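Local coordinates for magnesium and cobalt efflux protein (Bordetella parapertussis, PDB 3JTF), which probably takes part in magnesium and cobalt transport, this piece being its pair of CBS domains, which binds AMP, at residues D18-S23 and L30-E35; R40-E45 and S112-M117; R92-S97 and E118-Q123. One frame throughout, in Å; residues are numbered along the deposited sequence. Where two conformers were deposited one is given.

Contact 1 of 3, residues D18-S23 and L30-E35. With AMP (adenosine monophosphate), chain F.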
loop_
_atom_site.group_PDB
_atom_site.type_symbol
_atom_site.label_atom_id
_atom_site.label_comp_id
_atom_site.label_asym_id
_atom_site.label_seq_id
_atom_site.Cartn_x
_atom_site.Cartn_y
_atom_site.Cartn_z
ATOM N N ASP B 18 -3.412 -5.206 -13.242
ATOM C CA ASP B 18 -2.382 -6.187 -13.027
ATOM C C ASP B 18 -3.022 -7.303 -12.212
ATOM O O ASP B 18 -3.401 -7.102 -11.031
ATOM C CB ASP B 18 -1.178 -5.598 -12.268
ATOM C CG ASP B 18 -0.390 -4.613 -13.102
ATOM O OD1 ASP B 18 -0.186 -4.886 -14.295
ATOM O OD2 ASP B 18 0.019 -3.548 -12.587
ATOM N N LEU B 19 -3.139 -8.464 -12.843
ATOM C CA LEU B 19 -3.826 -9.625 -12.273
ATOM C C LEU B 19 -2.870 -10.735 -12.086
ATOM O O LEU B 19 -1.858 -10.770 -12.766
ATOM C CB LEU B 19 -4.843 -10.165 -13.266
ATOM C CG LEU B 19 -5.914 -9.214 -13.772
ATOM C CD1 LEU B 19 -6.870 -9.903 -14.737
ATOM C CD2 LEU B 19 -6.653 -8.715 -12.604
ATOM N N LEU B 20 -3.212 -11.689 -11.228
ATOM C CA LEU B 20 -2.410 -12.897 -11.066
ATOM C C LEU B 20 -3.252 -14.137 -11.392
ATOM O O LEU B 20 -4.388 -14.251 -10.958
ATOM C CB LEU B 20 -1.911 -12.990 -9.616
ATOM C CG LEU B 20 -0.905 -11.912 -9.151
ATOM C CD1 LEU B 20 -0.494 -12.100 -7.684
ATOM C CD2 LEU B 20 0.335 -11.905 -10.055
ATOM N N ASP B 21 -2.659 -15.078 -12.123
ATOM C CA ASP B 21 -3.292 -16.340 -12.457
ATOM C C ASP B 21 -2.867 -17.348 -11.386
ATOM O O ASP B 21 -1.676 -17.696 -11.298
ATOM C CB ASP B 21 -2.798 -16.780 -13.814
ATOM C CG ASP B 21 -3.259 -18.166 -14.219
ATOM O OD1 ASP B 21 -3.884 -18.917 -13.458
ATOM O OD2 ASP B 21 -2.935 -18.492 -15.362
ATOM N N ILE B 22 -3.842 -17.859 -10.654
ATOM C CA ILE B 22 -3.592 -18.733 -9.522
ATOM C C ILE B 22 -2.865 -20.036 -9.969
ATOM O O ILE B 22 -2.234 -20.671 -9.151
ATOM C CB ILE B 22 -4.889 -19.076 -8.751
ATOM C CG1 ILE B 22 -4.621 -19.746 -7.380
ATOM C CG2 ILE B 22 -5.781 -20.042 -9.568
ATOM C CD1 ILE B 22 -3.865 -18.929 -6.432
ATOM N N SER B 23 -2.934 -20.412 -11.248
ATOM C CA SER B 23 -2.319 -21.655 -11.723
ATOM C C SER B 23 -0.821 -21.537 -11.993
ATOM O O SER B 23 -0.172 -22.543 -12.243
ATOM C CB SER B 23 -2.990 -22.130 -13.013
ATOM O OG SER B 23 -4.403 -22.302 -12.809
ATOM N N LEU B 30 5.934 -14.732 -8.144
ATOM C CA LEU B 30 6.841 -13.809 -7.470
ATOM C C LEU B 30 7.447 -12.839 -8.448
ATOM O O LEU B 30 7.445 -11.642 -8.205
ATOM C CB LEU B 30 7.957 -14.563 -6.720
ATOM C CG LEU B 30 7.466 -15.305 -5.485
ATOM C CD1 LEU B 30 8.570 -16.194 -4.898
ATOM C CD2 LEU B 30 6.963 -14.297 -4.468
ATOM N N ALA B 31 7.936 -13.362 -9.566
ATOM C CA ALA B 31 8.506 -12.498 -10.601
ATOM C C ALA B 31 7.484 -11.463 -11.103
ATOM O O ALA B 31 7.805 -10.289 -11.259
ATOM C CB ALA B 31 9.076 -13.346 -11.774
ATOM N N THR B 32 6.255 -11.871 -11.340
ATOM C CA THR B 32 5.236 -10.930 -11.824
ATOM C C THR B 32 5.012 -9.813 -10.808
ATOM O O THR B 32 4.996 -8.636 -11.157
ATOM C CB THR B 32 3.910 -11.657 -12.091
ATOM O OG1 THR B 32 4.144 -12.698 -13.037
ATOM C CG2 THR B 32 2.793 -10.681 -12.609
ATOM N N ILE B 33 4.858 -10.200 -9.550
ATOM C CA ILE B 33 4.579 -9.266 -8.465
ATOM C C ILE B 33 5.724 -8.266 -8.305
ATOM O O ILE B 33 5.498 -7.052 -8.298
ATOM C CB ILE B 33 4.344 -10.013 -7.147
ATOM C CG1 ILE B 33 3.013 -10.800 -7.172
ATOM C CG2 ILE B 33 4.361 -9.048 -5.984
ATOM C CD1 ILE B 33 2.877 -11.851 -6.032
ATOM N N ILE B 34 6.958 -8.777 -8.250
ATOM C CA ILE B 34 8.161 -7.920 -8.080
ATOM C C ILE B 34 8.292 -6.908 -9.215
ATOM O O ILE B 34 8.737 -5.784 -9.006
ATOM C CB ILE B 34 9.468 -8.760 -8.009
ATOM C CG1 ILE B 34 9.524 -9.605 -6.749
ATOM C CG2 ILE B 34 10.727 -7.875 -8.036
ATOM C CD1 ILE B 34 10.397 -10.848 -6.928
ATOM N N GLU B 35 7.911 -7.286 -10.425
ATOM C CA GLU B 35 7.964 -6.341 -11.546
ATOM C C GLU B 35 6.936 -5.219 -11.478
ATOM O O GLU B 35 7.040 -4.255 -12.241
ATOM C CB GLU B 35 7.732 -7.056 -12.866
ATOM C CG GLU B 35 8.859 -7.945 -13.261
ATOM C CD GLU B 35 8.550 -8.745 -14.514
ATOM O OE1 GLU B 35 7.384 -8.733 -15.008
ATOM O OE2 GLU B 35 9.504 -9.393 -14.993
HETATM P P AMP F . -0.770 0.808 -5.071
HETATM O O1P AMP F . -1.381 -0.413 -4.474
HETATM O O2P AMP F . -0.166 1.763 -4.096
HETATM O O3P AMP F . 0.141 0.492 -6.210
HETATM O "O5'" AMP F . -1.916 1.646 -5.796
HETATM C "C5'" AMP F . -1.539 2.804 -6.556
HETATM C "C4'" AMP F . -2.535 2.946 -7.665
HETATM O "O4'" AMP F . -2.391 1.968 -8.717
HETATM C "C3'" AMP F . -3.940 2.703 -7.104
HETATM O "O3'" AMP F . -4.430 3.847 -6.395
HETATM C "C2'" AMP F . -4.656 2.419 -8.375
HETATM O "O2'" AMP F . -4.626 3.722 -9.071
HETATM C "C1'" AMP F . -3.684 1.422 -9.025
HETATM N N9 AMP F . -3.635 -0.040 -8.663
HETATM C C8 AMP F . -3.510 -0.673 -7.458
HETATM N N7 AMP F . -3.448 -2.028 -7.614
HETATM C C5 AMP F . -3.501 -2.270 -8.945
HETATM C C6 AMP F . -3.451 -3.453 -9.817
HETATM N N6 AMP F . -3.370 -4.678 -9.288
HETATM N N1 AMP F . -3.563 -3.274 -11.152
HETATM C C2 AMP F . -3.639 -2.062 -11.705
HETATM N N3 AMP F . -3.645 -0.930 -10.980
HETATM C C4 AMP F . -3.604 -0.982 -9.616
#
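Leu20 packs against Thr32 and Ile33 in a small, buried apolar contact between a strand and the helix that follows it, within the first CBS domain. The parts involved are strand 20-21 and helix 26-35, the first two members of a beta-alpha-beta unit completed by strand 40-44. Leu20 does the work from the strand side, and its branched end reaches the helix with both methyls. CD1 meets Ile33 at CD1, 3.8 Å away, the two side chains crossing at about a right angle. CD2 lies 3.8 Å from Thr32 CG2, and here the two side chains slide past each other in opposite directions. Leucine suits the place because its fork touches two successive helix residues at once. Thr32 divides its two branches: with chi1 at -58°, OG1 stands beside the backbone N and bonds the carbonyl oxygen of Gln28 one turn earlier, while CG2 offers a methyl to Leu20. Two residues before Leu20 the same chain pairs with the adenine through its backbone N and O. Asp18 N donates to N1 of AMP over 2.9 Å, nearly straight at 170°, and N6 of AMP donates to Asp18 O over 3.0 Å. This pairing matches the donor and acceptor pattern of adenine. At the other end, Asp21 OD1 accepts from Ser23 N in an Asx turn just after the strand. Leu20 also touches Phe41 and Leu55 on the neighbouring strands 40-44 and 51-56, while Ile33 reaches Leu60 and packs on Leu61 of the second subunit.

Contact 2 of 3, residues R40-E45 and S112-M117. With AMP (adenosine monophosphate), chain F; SO4 (sulfate ion), chain H.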
loop_
_atom_site.group_PDB
_atom_site.type_symbol
_atom_site.label_atom_id
_atom_site.label_comp_id
_atom_site.label_asym_id
_atom_site.label_seq_id
_atom_site.Cartn_x
_atom_site.Cartn_y
_atom_site.Cartn_z
ATOM N N ARG B 40 -1.381 -5.092 -4.080
ATOM C CA ARG B 40 -2.564 -5.946 -4.106
ATOM C C ARG B 40 -2.956 -6.324 -5.544
ATOM O O ARG B 40 -2.901 -5.492 -6.436
ATOM C CB ARG B 40 -3.733 -5.223 -3.464
ATOM C CG ARG B 40 -3.516 -4.788 -2.003
ATOM C CD ARG B 40 -4.446 -3.635 -1.669
ATOM N NE ARG B 40 -4.008 -2.455 -2.405
ATOM C CZ ARG B 40 -4.427 -1.223 -2.190
ATOM N NH1 ARG B 40 -3.941 -0.247 -2.926
ATOM N NH2 ARG B 40 -5.316 -0.963 -1.233
ATOM N N PHE B 41 -3.364 -7.569 -5.744
ATOM C CA PHE B 41 -3.643 -8.110 -7.077
ATOM C C PHE B 41 -4.925 -8.888 -7.050
ATOM O O PHE B 41 -5.063 -9.818 -6.251
ATOM C CB PHE B 41 -2.497 -9.006 -7.531
ATOM C CG PHE B 41 -1.182 -8.311 -7.532
ATOM C CD1 PHE B 41 -0.434 -8.219 -6.359
ATOM C CD2 PHE B 41 -0.719 -7.696 -8.679
ATOM C CE1 PHE B 41 0.745 -7.538 -6.327
ATOM C CE2 PHE B 41 0.476 -7.030 -8.684
ATOM C CZ PHE B 41 1.225 -6.929 -7.495
ATOM N N PRO B 42 -5.884 -8.510 -7.901
ATOM C CA PRO B 42 -6.934 -9.482 -8.178
ATOM C C PRO B 42 -6.365 -10.769 -8.760
ATOM O O PRO B 42 -5.438 -10.724 -9.544
ATOM C CB PRO B 42 -7.838 -8.778 -9.199
ATOM C CG PRO B 42 -7.432 -7.324 -9.156
ATOM C CD PRO B 42 -5.964 -7.360 -8.807
ATOM N N VAL B 43 -6.937 -11.886 -8.332
ATOM C CA VAL B 43 -6.510 -13.214 -8.719
ATOM C C VAL B 43 -7.584 -13.900 -9.514
ATOM O O VAL B 43 -8.777 -13.815 -9.167
ATOM C CB VAL B 43 -6.153 -14.047 -7.461
ATOM C CG1 VAL B 43 -5.753 -15.483 -7.860
ATOM C CG2 VAL B 43 -4.999 -13.344 -6.685
ATOM N N TYR B 44 -7.195 -14.514 -10.634
ATOM C CA TYR B 44 -8.147 -15.274 -11.420
ATOM C C TYR B 44 -7.744 -16.727 -11.603
ATOM O O TYR B 44 -6.644 -17.124 -11.310
ATOM C CB TYR B 44 -8.402 -14.615 -12.781
ATOM C CG TYR B 44 -7.264 -14.743 -13.762
ATOM C CD1 TYR B 44 -7.185 -15.826 -14.627
ATOM C CD2 TYR B 44 -6.264 -13.767 -13.823
ATOM C CE1 TYR B 44 -6.127 -15.942 -15.559
ATOM C CE2 TYR B 44 -5.230 -13.846 -14.750
ATOM C CZ TYR B 44 -5.158 -14.924 -15.610
ATOM O OH TYR B 44 -4.111 -15.008 -16.516
ATOM N N GLU B 45 -8.684 -17.501 -12.121
ATOM C CA GLU B 45 -8.433 -18.887 -12.488
ATOM C C GLU B 45 -9.170 -19.195 -13.757
ATOM O O GLU B 45 -10.369 -18.879 -13.896
ATOM C CB GLU B 45 -8.815 -19.845 -11.351
ATOM C CG GLU B 45 -8.322 -21.309 -11.559
ATOM C CD GLU B 45 -8.444 -22.132 -10.279
ATOM O OE1 GLU B 45 -9.057 -21.622 -9.311
ATOM O OE2 GLU B 45 -7.928 -23.269 -10.231
ATOM N N SER B 112 -15.587 -4.447 -14.826
ATOM C CA SER B 112 -15.254 -3.198 -15.521
ATOM C C SER B 112 -13.871 -2.635 -15.193
ATOM O O SER B 112 -13.331 -1.825 -15.956
ATOM C CB SER B 112 -16.235 -2.094 -15.100
ATOM O OG SER B 112 -17.531 -2.480 -15.416
ATOM N N GLY B 113 -13.364 -2.942 -14.010
ATOM C CA GLY B 113 -12.132 -2.308 -13.534
ATOM C C GLY B 113 -11.885 -2.564 -12.067
ATOM O O GLY B 113 -12.464 -3.479 -11.480
ATOM N N LEU B 114 -10.964 -1.791 -11.505
ATOM C CA LEU B 114 -10.694 -1.804 -10.081
ATOM C C LEU B 114 -10.513 -0.362 -9.597
ATOM O O LEU B 114 -10.286 0.557 -10.372
ATOM C CB LEU B 114 -9.508 -2.723 -9.726
ATOM C CG LEU B 114 -8.071 -2.324 -10.059
ATOM C CD1 LEU B 114 -7.567 -1.185 -9.186
ATOM C CD2 LEU B 114 -7.138 -3.548 -9.942
ATOM N N VAL B 115 -10.664 -0.168 -8.309
ATOM C CA VAL B 115 -10.608 1.150 -7.717
ATOM C C VAL B 115 -10.068 0.990 -6.307
ATOM O O VAL B 115 -10.296 -0.052 -5.655
ATOM C CB VAL B 115 -11.993 1.852 -7.786
ATOM C CG1 VAL B 115 -12.991 1.161 -6.893
ATOM C CG2 VAL B 115 -11.843 3.369 -7.506
ATOM N N THR B 116 -9.302 1.985 -5.872
ATOM C CA THR B 116 -8.729 2.035 -4.521
ATOM C C THR B 116 -9.092 3.321 -3.789
ATOM O O THR B 116 -9.533 4.299 -4.399
ATOM C CB THR B 116 -7.179 1.890 -4.494
ATOM O OG1 THR B 116 -6.550 3.095 -4.951
ATOM C CG2 THR B 116 -6.675 0.656 -5.316
HETATM N N MSE B 117 -8.910 3.299 -2.466
HETATM C CA MSE B 117 -9.209 4.479 -1.637
HETATM C C MSE B 117 -8.409 5.687 -2.064
HETATM O O MSE B 117 -8.911 6.803 -2.013
HETATM C CB MSE B 117 -8.964 4.222 -0.145
HETATM C CG MSE B 117 -9.680 5.310 0.758
HETATM SE SE MSE B 117 -9.450 4.813 2.632
HETATM C CE MSE B 117 -7.604 5.489 2.797
HETATM P P AMP F . -0.770 0.808 -5.071
HETATM O O1P AMP F . -1.381 -0.413 -4.474
HETATM O O2P AMP F . -0.166 1.763 -4.096
HETATM O O3P AMP F . 0.141 0.492 -6.210
HETATM O "O5'" AMP F . -1.916 1.646 -5.796
HETATM C "C5'" AMP F . -1.539 2.804 -6.556
HETATM C "C4'" AMP F . -2.535 2.946 -7.665
HETATM O "O4'" AMP F . -2.391 1.968 -8.717
HETATM C "C3'" AMP F . -3.940 2.703 -7.104
HETATM O "O3'" AMP F . -4.430 3.847 -6.395
HETATM C "C2'" AMP F . -4.656 2.419 -8.375
HETATM O "O2'" AMP F . -4.626 3.722 -9.071
HETATM C "C1'" AMP F . -3.684 1.422 -9.025
HETATM N N9 AMP F . -3.635 -0.040 -8.663
HETATM C C8 AMP F . -3.510 -0.673 -7.458
HETATM N N7 AMP F . -3.448 -2.028 -7.614
HETATM C C5 AMP F . -3.501 -2.270 -8.945
HETATM C C6 AMP F . -3.451 -3.453 -9.817
HETATM N N6 AMP F . -3.370 -4.678 -9.288
HETATM N N1 AMP F . -3.563 -3.274 -11.152
HETATM C C2 AMP F . -3.639 -2.062 -11.705
HETATM N N3 AMP F . -3.645 -0.930 -10.980
HETATM C C4 AMP F . -3.604 -0.982 -9.616
HETATM S S SO4 H . -5.359 2.715 -1.220
HETATM O O1 SO4 H . -4.460 2.484 -0.100
HETATM O O2 SO4 H . -6.113 3.901 -1.052
HETATM O O3 SO4 H . -4.547 2.759 -2.453
HETATM O O4 SO4 H . -6.228 1.573 -1.359
#
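Segments 40-45 and 112-117, on strands of different sheets, have their closest CA atoms 8.8 Å apart, at Pro42 and Leu114, so side chains and AMP bridge the gap. Pro42 CG touches Leu114 CD2 at 3.9 Å, the two side chains crossing at about a right angle. Leu114 then lies over the purine, its CD2 3.7 Å from C6 of AMP, while Pro42 CD packs near N6; both are compact apolar groups fit to line an adenine pocket. N6 itself donates to the carbonyl oxygen of Arg40. Arg40, bent at chi3 (-69°), carries its guanidinium past the CG2 methyl of Thr116 to two anions at its edge: NH1 donates to O1P of AMP at 3.0 Å and also to sulfate O3, and NH2 donates to sulfate O4 at 2.7 Å. At the N-cap position of helix 117-126, Thr116 OG1 is hydrogen-bonded to the ribose O3' of AMP at 2.7 Å. With chi1 at 74°, OG1 sits between the backbone N and the carbonyl carbon, leaving CG2 to face Arg40. The sulfate, probably from the crystallisation liquor, suggests that this arginine and the helix start form a pocket suited to anions, with AMP joining the two CBS domains.

Contact 3 of 3, residues R92-S97 and E118-Q123; sequences REFRAS and EDVLEQ. With AMP (adenosine monophosphate), chain F; SO4 (sulfate ion), chain H.
Helices 87-96 and 117-126 of the second CBS domain pack together here, with Phe94 of one meeting Val120 of the other. The CG2 methyl of Val120 comes to the edge of the Phe94 ring, in its plane, 3.9 Å from CE2. Val120 holds CG1 anti to the backbone N (chi1 176°), and this leaves CG2 as the methyl that meets the ring. A broad aromatic side chain suits the place because it can span the gap between helices whose CA atoms stay 9.4 Å apart at this pair. Beside it, Arg95, an exposed residue modelled in two conformers, approaches Leu121 only loosely, and that approach is doubtful. In the CBS fold the last helix of a domain follows directly on a strand, and in CBS domains that bind nucleotides its first turn often carries residues of the site. Asp119 fills that role, its OD1 accepting from both ribose hydroxyls of AMP: O2' at 2.7 Å and O3' at 3.2 Å. The other carboxylate oxygen, OD2, takes the backbone N-H of Thr116, which fixes the group in place for the sugar. Glu118, also of the AMP site, is extended beyond CG and puts OE2 3.7 Å from O3' of AMP. The second subunit borders the same contact: Leu121 packs on Leu121 of the second subunit, and Arg95 on Val125 of that subunit.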
loop_
_atom_site.group_PDB
_atom_site.type_symbol
_atom_site.label_atom_id
_atom_site.label_comp_id
_atom_site.label_asym_id
_atom_site.label_seq_id
_atom_site.Cartn_x
_atom_site.Cartn_y
_atom_site.Cartn_z
ATOM N N ARG B 92 -16.324 6.576 2.652
ATOM C CA ARG B 92 -16.736 6.181 3.977
ATOM C C ARG B 92 -16.636 4.673 4.144
ATOM O O ARG B 92 -16.255 4.197 5.198
ATOM C CB ARG B 92 -18.181 6.636 4.242
ATOM C CG ARG B 92 -18.354 8.168 4.273
ATOM C CD ARG B 92 -19.721 8.607 4.758
ATOM N NE ARG B 92 -19.820 8.481 6.215
ATOM C CZ ARG B 92 -20.892 8.801 6.955
ATOM N NH1 ARG B 92 -22.016 9.212 6.372
ATOM N NH2 ARG B 92 -20.851 8.655 8.285
ATOM N N GLU B 93 -17.026 3.942 3.112
ATOM C CA GLU B 93 -16.956 2.474 3.110
ATOM C C GLU B 93 -15.524 1.960 3.254
ATOM O O GLU B 93 -15.202 1.148 4.163
ATOM C CB GLU B 93 -17.595 1.908 1.844
ATOM C CG GLU B 93 -17.452 0.368 1.678
ATOM C CD GLU B 93 -18.139 -0.165 0.419
ATOM O OE1 GLU B 93 -18.596 0.649 -0.410
ATOM O OE2 GLU B 93 -18.253 -1.408 0.272
ATOM N N PHE B 94 -14.666 2.463 2.391
ATOM C CA PHE B 94 -13.249 2.134 2.430
ATOM C C PHE B 94 -12.594 2.540 3.767
ATOM O O PHE B 94 -11.822 1.761 4.325
ATOM C CB PHE B 94 -12.514 2.888 1.317
ATOM C CG PHE B 94 -12.489 2.206 -0.034
ATOM C CD1 PHE B 94 -12.423 0.839 -0.175
ATOM C CD2 PHE B 94 -12.423 2.991 -1.196
ATOM C CE1 PHE B 94 -12.354 0.247 -1.442
ATOM C CE2 PHE B 94 -12.346 2.418 -2.458
ATOM C CZ PHE B 94 -12.309 1.031 -2.590
ATOM N N ARG B 95 -12.878 3.737 4.280
ATOM C CA ARG B 95 -12.276 4.187 5.541
ATOM C C ARG B 95 -12.625 3.241 6.701
ATOM O O ARG B 95 -11.810 3.033 7.589
ATOM C CB ARG B 95 -12.711 5.618 5.903
ATOM C CG ARG B 95 -11.894 6.754 5.239
ATOM C CD ARG B 95 -12.497 8.136 5.618
ATOM N NE ARG B 95 -11.802 9.310 5.049
ATOM C CZ ARG B 95 -12.307 10.532 5.087
ATOM N NH1 ARG B 95 -13.483 10.715 5.661
ATOM N NH2 ARG B 95 -11.650 11.582 4.584
ATOM N N ALA B 96 -13.840 2.696 6.690
ATOM C CA ALA B 96 -14.321 1.815 7.756
ATOM C C ALA B 96 -13.901 0.325 7.553
ATOM O O ALA B 96 -13.983 -0.485 8.484
ATOM C CB ALA B 96 -15.867 1.927 7.890
ATOM N N SER B 97 -13.383 0.005 6.382
ATOM C CA SER B 97 -13.181 -1.364 5.971
ATOM C C SER B 97 -11.728 -1.779 6.135
ATOM O O SER B 97 -10.821 -0.927 6.096
ATOM C CB SER B 97 -13.552 -1.506 4.502
ATOM O OG SER B 97 -13.310 -2.813 4.048
ATOM N N GLU B 118 -7.162 5.460 -2.478
ATOM C CA GLU B 118 -6.321 6.541 -2.985
ATOM C C GLU B 118 -6.924 7.229 -4.187
ATOM O O GLU B 118 -6.944 8.466 -4.222
ATOM C CB GLU B 118 -4.912 6.024 -3.321
ATOM C CG GLU B 118 -3.881 7.095 -3.758
ATOM C CD GLU B 118 -2.560 6.430 -4.312
ATOM O OE1 GLU B 118 -1.909 5.692 -3.530
ATOM O OE2 GLU B 118 -2.190 6.607 -5.511
ATOM N N ASP B 119 -7.429 6.449 -5.153
ATOM C CA ASP B 119 -8.107 7.009 -6.333
ATOM C C ASP B 119 -9.304 7.882 -5.915
ATOM O O ASP B 119 -9.549 8.923 -6.481
ATOM C CB ASP B 119 -8.639 5.925 -7.284
ATOM C CG ASP B 119 -7.541 5.028 -7.863
ATOM O OD1 ASP B 119 -6.468 5.550 -8.220
ATOM O OD2 ASP B 119 -7.775 3.790 -7.918
ATOM N N VAL B 120 -10.087 7.406 -4.956
ATOM C CA VAL B 120 -11.250 8.157 -4.497
ATOM C C VAL B 120 -10.797 9.499 -3.876
ATOM O O VAL B 120 -11.341 10.545 -4.200
ATOM C CB VAL B 120 -12.053 7.311 -3.478
ATOM C CG1 VAL B 120 -13.223 8.106 -2.890
ATOM C CG2 VAL B 120 -12.544 5.978 -4.132
ATOM N N LEU B 121 -9.796 9.449 -2.998
ATOM C CA LEU B 121 -9.318 10.628 -2.272
ATOM C C LEU B 121 -8.772 11.652 -3.251
ATOM O O LEU B 121 -9.096 12.817 -3.166
ATOM C CB LEU B 121 -8.234 10.249 -1.275
ATOM C CG LEU B 121 -8.708 9.598 0.014
ATOM C CD1 LEU B 121 -7.478 8.997 0.751
ATOM C CD2 LEU B 121 -9.436 10.622 0.840
ATOM N N GLU B 122 -7.992 11.186 -4.215
ATOM C CA GLU B 122 -7.422 12.076 -5.217
ATOM C C GLU B 122 -8.484 12.803 -6.036
ATOM O O GLU B 122 -8.375 13.989 -6.256
ATOM C CB GLU B 122 -6.517 11.289 -6.146
ATOM C CG GLU B 122 -5.240 10.888 -5.459
ATOM C CD GLU B 122 -4.196 10.391 -6.409
ATOM O OE1 GLU B 122 -4.565 9.621 -7.326
ATOM O OE2 GLU B 122 -3.008 10.778 -6.231
ATOM N N GLN B 123 -9.519 12.088 -6.469
ATOM C CA GLN B 123 -10.544 12.720 -7.269
ATOM C C GLN B 123 -11.334 13.712 -6.455
ATOM O O GLN B 123 -11.594 14.815 -6.949
ATOM C CB GLN B 123 -11.492 11.700 -7.852
ATOM C CG GLN B 123 -12.626 12.304 -8.620
ATOM C CD GLN B 123 -12.145 12.992 -9.874
ATOM O OE1 GLN B 123 -11.288 12.477 -10.576
ATOM N NE2 GLN B 123 -12.670 14.163 -10.140
HETATM P P AMP F . -0.770 0.808 -5.071
HETATM O O1P AMP F . -1.381 -0.413 -4.474
HETATM O O2P AMP F . -0.166 1.763 -4.096
HETATM O O3P AMP F . 0.141 0.492 -6.210
HETATM O "O5'" AMP F . -1.916 1.646 -5.796
HETATM C "C5'" AMP F . -1.539 2.804 -6.556
HETATM C "C4'" AMP F . -2.535 2.946 -7.665
HETATM O "O4'" AMP F . -2.391 1.968 -8.717
HETATM C "C3'" AMP F . -3.940 2.703 -7.104
HETATM O "O3'" AMP F . -4.430 3.847 -6.395
HETATM C "C2'" AMP F . -4.656 2.419 -8.375
HETATM O "O2'" AMP F . -4.626 3.722 -9.071
HETATM C "C1'" AMP F . -3.684 1.422 -9.025
HETATM N N9 AMP F . -3.635 -0.040 -8.663
HETATM C C8 AMP F . -3.510 -0.673 -7.458
HETATM N N7 AMP F . -3.448 -2.028 -7.614
HETATM C C5 AMP F . -3.501 -2.270 -8.945
HETATM C C6 AMP F . -3.451 -3.453 -9.817
HETATM N N6 AMP F . -3.370 -4.678 -9.288
HETATM N N1 AMP F . -3.563 -3.274 -11.152
HETATM C C2 AMP F . -3.639 -2.062 -11.705
HETATM N N3 AMP F . -3.645 -0.930 -10.980
HETATM C C4 AMP F . -3.604 -0.982 -9.616
HETATM S S SO4 H . -5.359 2.715 -1.220
HETATM O O1 SO4 H . -4.460 2.484 -0.100
HETATM O O2 SO4 H . -6.113 3.901 -1.052
HETATM O O3 SO4 H . -4.547 2.759 -2.453
HETATM O O4 SO4 H . -6.228 1.573 -1.359
#

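Contacts 1 and 3 each hold a helix to its own CBS domain, on opposite sides of the chain's centre, and both reach the second subunit; contact 2 spans the two domains. All three are largely buried: contact 2 is the most central, while contacts 1 and 3 lie farther out, with partly exposed Thr32 in one and exposed Arg95 in the other. All touch AMP: contact 1 at the adenine edge, contact 3 at the ribose, contact 2 at base, ribose and phosphate. Contacts 1 and 2 share a sheet, since strands 20-21 and 40-44 are joined by backbone bonds. Contact 2 runs into contact 3 where strand 111-116 turns into helix 117-126. The outer two pack apolar groups; the central one adds charge.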